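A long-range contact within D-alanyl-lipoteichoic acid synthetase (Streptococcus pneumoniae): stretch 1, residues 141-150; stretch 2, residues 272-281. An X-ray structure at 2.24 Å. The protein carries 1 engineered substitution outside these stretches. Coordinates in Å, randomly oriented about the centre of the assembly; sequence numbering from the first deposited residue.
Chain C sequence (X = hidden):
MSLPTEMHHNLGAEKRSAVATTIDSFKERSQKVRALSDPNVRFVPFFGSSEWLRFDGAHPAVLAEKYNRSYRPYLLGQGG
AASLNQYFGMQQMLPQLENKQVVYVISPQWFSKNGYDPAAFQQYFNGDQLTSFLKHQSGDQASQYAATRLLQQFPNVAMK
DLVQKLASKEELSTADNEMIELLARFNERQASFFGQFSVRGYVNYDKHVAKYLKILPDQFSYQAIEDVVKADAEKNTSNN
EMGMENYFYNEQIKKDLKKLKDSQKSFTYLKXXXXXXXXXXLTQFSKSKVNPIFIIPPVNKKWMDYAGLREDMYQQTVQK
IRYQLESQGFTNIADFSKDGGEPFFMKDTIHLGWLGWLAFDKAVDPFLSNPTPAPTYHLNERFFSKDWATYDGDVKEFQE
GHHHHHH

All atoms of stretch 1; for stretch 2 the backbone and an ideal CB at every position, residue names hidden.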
# COMPACT_ATOMS: atom_id res chain seq x y z
N GLN C 141 -6.69 -27.50 -4.79
CA GLN C 141 -8.01 -28.02 -4.41
C GLN C 141 -8.23 -27.91 -2.90
O GLN C 141 -9.36 -27.75 -2.44
CB GLN C 141 -8.16 -29.47 -4.88
CG GLN C 141 -9.58 -30.04 -4.83
CD GLN C 141 -10.54 -29.35 -5.79
OE1 GLN C 141 -10.17 -28.99 -6.91
NE2 GLN C 141 -11.78 -29.18 -5.35
N ALA C 142 -7.15 -28.01 -2.13
CA ALA C 142 -7.20 -27.84 -0.68
C ALA C 142 -7.61 -26.41 -0.29
O ALA C 142 -8.38 -26.22 0.65
CB ALA C 142 -5.87 -28.21 -0.04
N SER C 143 -7.09 -25.42 -1.02
CA SER C 143 -7.42 -24.01 -0.76
C SER C 143 -8.84 -23.67 -1.19
O SER C 143 -9.52 -22.91 -0.51
CB SER C 143 -6.42 -23.09 -1.48
OG SER C 143 -6.85 -22.77 -2.79
N GLN C 144 -9.28 -24.25 -2.30
CA GLN C 144 -10.62 -24.03 -2.83
C GLN C 144 -11.69 -24.66 -1.94
O GLN C 144 -12.75 -24.06 -1.72
CB GLN C 144 -10.72 -24.56 -4.27
CG GLN C 144 -12.02 -24.20 -5.01
CD GLN C 144 -13.10 -25.26 -4.88
OE1 GLN C 144 -12.85 -26.45 -5.08
NE2 GLN C 144 -14.31 -24.83 -4.55
N TYR C 145 -11.42 -25.86 -1.44
CA TYR C 145 -12.36 -26.56 -0.58
C TYR C 145 -12.50 -25.90 0.80
O TYR C 145 -13.61 -25.74 1.30
CB TYR C 145 -12.01 -28.06 -0.44
CG TYR C 145 -12.91 -28.77 0.55
CD1 TYR C 145 -14.21 -29.12 0.20
CD2 TYR C 145 -12.48 -29.04 1.85
CE1 TYR C 145 -15.05 -29.73 1.11
CE2 TYR C 145 -13.31 -29.65 2.76
CZ TYR C 145 -14.59 -29.99 2.40
OH TYR C 145 -15.42 -30.59 3.32
N ALA C 146 -11.37 -25.51 1.39
CA ALA C 146 -11.35 -24.93 2.73
C ALA C 146 -11.99 -23.54 2.78
O ALA C 146 -12.57 -23.15 3.79
CB ALA C 146 -9.93 -24.89 3.28
N ALA C 147 -11.87 -22.80 1.67
CA ALA C 147 -12.52 -21.50 1.52
C ALA C 147 -14.02 -21.67 1.46
O ALA C 147 -14.76 -20.87 2.05
CB ALA C 147 -12.02 -20.80 0.27
N THR C 148 -14.46 -22.71 0.75
CA THR C 148 -15.87 -23.05 0.61
C THR C 148 -16.47 -23.39 1.97
O THR C 148 -17.56 -22.91 2.31
CB THR C 148 -16.06 -24.24 -0.36
OG1 THR C 148 -15.40 -23.96 -1.60
CG2 THR C 148 -17.53 -24.53 -0.63
N ARG C 149 -15.75 -24.19 2.76
CA ARG C 149 -16.19 -24.55 4.10
C ARG C 149 -16.25 -23.35 5.04
O ARG C 149 -17.09 -23.31 5.93
CB ARG C 149 -15.30 -25.64 4.69
CG ARG C 149 -15.44 -26.97 4.00
CD ARG C 149 -16.79 -27.61 4.28
NE ARG C 149 -16.75 -28.45 5.48
CZ ARG C 149 -17.83 -28.91 6.10
NH1 ARG C 149 -19.04 -28.60 5.65
NH2 ARG C 149 -17.71 -29.67 7.17
N LEU C 150 -15.36 -22.38 4.83
CA LEU C 150 -15.34 -21.14 5.62
C LEU C 150 -16.55 -20.26 5.37
O LEU C 150 -17.14 -19.72 6.31
CB LEU C 150 -14.05 -20.35 5.39
CG LEU C 150 -12.95 -20.44 6.45
CD1 LEU C 150 -11.79 -19.56 6.05
CD2 LEU C 150 -13.46 -20.04 7.82
N UNK C 272 -20.77 -38.28 5.32
CA UNK C 272 -20.29 -37.13 6.08
C UNK C 272 -19.45 -36.16 5.25
O UNK C 272 -18.68 -36.60 4.39
CB UNK C 272 -19.47 -37.62 7.28
N UNK C 273 -19.58 -34.84 5.52
CA UNK C 273 -18.61 -33.86 5.01
C UNK C 273 -17.24 -33.95 5.70
O UNK C 273 -16.26 -33.42 5.18
CB UNK C 273 -19.17 -32.45 5.18
N UNK C 274 -17.19 -34.62 6.85
CA UNK C 274 -15.96 -34.86 7.61
C UNK C 274 -14.92 -35.71 6.85
O UNK C 274 -13.72 -35.65 7.15
CB UNK C 274 -16.31 -35.55 8.93
N UNK C 275 -15.38 -36.50 5.88
CA UNK C 275 -14.48 -37.23 4.98
C UNK C 275 -13.70 -36.28 4.08
O UNK C 275 -12.52 -36.51 3.80
CB UNK C 275 -15.27 -38.22 4.13
N UNK C 276 -14.35 -35.20 3.63
CA UNK C 276 -13.67 -34.19 2.83
C UNK C 276 -12.81 -33.27 3.69
O UNK C 276 -11.79 -32.77 3.22
CB UNK C 276 -14.69 -33.37 2.05
N UNK C 277 -13.22 -33.04 4.94
CA UNK C 277 -12.46 -32.22 5.88
C UNK C 277 -11.17 -32.93 6.28
O UNK C 277 -10.15 -32.28 6.48
CB UNK C 277 -13.30 -31.90 7.12
N UNK C 278 -11.24 -34.26 6.40
CA UNK C 278 -10.08 -35.10 6.72
C UNK C 278 -9.02 -35.01 5.63
O UNK C 278 -7.83 -34.99 5.91
CB UNK C 278 -10.51 -36.56 6.91
N UNK C 279 -9.47 -34.91 4.38
CA UNK C 279 -8.58 -34.76 3.23
C UNK C 279 -7.75 -33.46 3.25
O UNK C 279 -6.68 -33.41 2.65
CB UNK C 279 -9.41 -34.81 1.94
N UNK C 280 -8.23 -32.43 3.95
CA UNK C 280 -7.46 -31.21 4.15
C UNK C 280 -6.24 -31.46 5.02
O UNK C 280 -5.13 -31.05 4.69
CB UNK C 280 -8.34 -30.12 4.78
N UNK C 281 -6.48 -32.14 6.14
CA UNK C 281 -5.43 -32.52 7.08
C UNK C 281 -4.36 -33.40 6.41
O UNK C 281 -3.17 -33.09 6.50
CB UNK C 281 -6.04 -33.25 8.27

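Stretch 1 is a helix whose residues Ala142, Tyr145, Ala146 and Arg149 offer small apolar patches, an aromatic ring, a phenol hydroxyl and a guanidinium. The helix of stretch 2 runs across it at 133°.

Position 272 is extended, just before a helical turn, and its CB has no neighbour in stretch 1. Serine, threonine, aspartate or asparagine would suit, since each can cap the helix. It is Ser272, whose OG accepts from the backbone N of position 274 at 3.2 Å, a capping bond.

Position 273 points toward stretch 1, its ideal CB 3.7 Å from Arg149 NH2. A compact side chain fits, and phi of -71° also permits proline. Pro273 is found, laying its CB over one face of the guanidinium.

Positions 274 and 275 point away, so stretch 1 says little about them and many helix-compatible residues would do. They are Glu274 and Tyr275.

At position 276 the CB points toward stretch 1 and sits tightly, 3.1 Å from Tyr145 OH. A side chain must therefore lead away from the hydroxyl beyond CB, and a polar one could suit the neighbourhood of the hydroxyl. In Asn276, chi1 is -52° (m); a water donates to Asn276 OD1 at 2.8 Å and to Tyr145 OH at 2.6 Å, linking the two side chains.

Position 277 points sideways, but its ideal CB lies 4.5 Å from Tyr145 OH and 4.9 Å from Arg149 NH2. A positive charge and a hydroxyl so close together call for an acidic residue: aspartate reaches easily, and glutamate might by folding back. Asp277, with chi1 of -70° (m), brings its carboxylate to both. Its OD1 accepts from Tyr145 OH at 2.6 Å and from Arg149 NE at 2.9 Å, while OD2 accepts from Arg149 NH2 at 2.8 Å. The two bonds from arginine make the salt bridge bidentate.

Position 278 points away and is unconstrained by stretch 1; it is Leu278. Position 279 points toward stretch 1, yet no atom of stretch 1 lies within 5.5 Å of its ideal CB, so several types are possible. Gln279 uses its amide elsewhere in the structure.

Position 280 starts sideways, but its CA is 5.9 Å from that of Ala142, and two alanines and the Tyr145 ring leave an apolar hollow. Leucine, isoleucine or methionine could fill it. Leu280 puts CD2 4.0 Å from Ala142 CB, and CD1 3.6 Å from Tyr145 CD2 at the ring edge and 4.0 Å from Ala146 CB.

Position 281 is out of reach; it is Val281.

Stretch 2 272-281: SPEYNDLQLV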
# COMPACT_ATOMS: atom_id res chain seq x y z
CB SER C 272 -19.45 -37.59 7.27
OG SER C 272 -19.36 -36.56 8.24
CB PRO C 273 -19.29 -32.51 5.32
CG PRO C 273 -20.19 -32.80 6.47
CD PRO C 273 -20.67 -34.20 6.28
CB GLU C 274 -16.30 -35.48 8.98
CG GLU C 274 -15.13 -35.73 9.94
CD GLU C 274 -14.49 -34.46 10.48
OE1 GLU C 274 -15.17 -33.42 10.59
OE2 GLU C 274 -13.29 -34.51 10.81
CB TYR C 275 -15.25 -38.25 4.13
CG TYR C 275 -15.77 -39.44 4.90
CD1 TYR C 275 -17.11 -39.54 5.24
CD2 TYR C 275 -14.91 -40.48 5.28
CE1 TYR C 275 -17.59 -40.64 5.95
CE2 TYR C 275 -15.38 -41.57 5.99
CZ TYR C 275 -16.72 -41.65 6.32
OH TYR C 275 -17.19 -42.73 7.02
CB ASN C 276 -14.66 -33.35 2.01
CG ASN C 276 -15.61 -34.18 1.17
OD1 ASN C 276 -16.78 -33.81 1.03
ND2 ASN C 276 -15.13 -35.28 0.61
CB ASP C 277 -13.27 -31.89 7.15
CG ASP C 277 -14.41 -30.91 6.90
OD1 ASP C 277 -14.53 -30.36 5.78
OD2 ASP C 277 -15.20 -30.69 7.85
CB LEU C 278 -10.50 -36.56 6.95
CG LEU C 278 -9.43 -37.64 7.16
CD1 LEU C 278 -8.69 -37.47 8.49
CD2 LEU C 278 -10.05 -39.02 7.07
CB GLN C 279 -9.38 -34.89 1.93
CG GLN C 279 -8.55 -35.10 0.66
CD GLN C 279 -7.59 -36.28 0.75
OE1 GLN C 279 -7.85 -37.28 1.42
NE2 GLN C 279 -6.46 -36.16 0.06
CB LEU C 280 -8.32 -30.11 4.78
CG LEU C 280 -9.38 -29.48 3.87
CD1 LEU C 280 -10.28 -28.60 4.69
CD2 LEU C 280 -8.72 -28.67 2.78
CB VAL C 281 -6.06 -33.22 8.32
CG1 VAL C 281 -5.03 -34.00 9.12
CG2 VAL C 281 -6.76 -32.20 9.20
O HOH W 1 -17.72 -31.59 2.49
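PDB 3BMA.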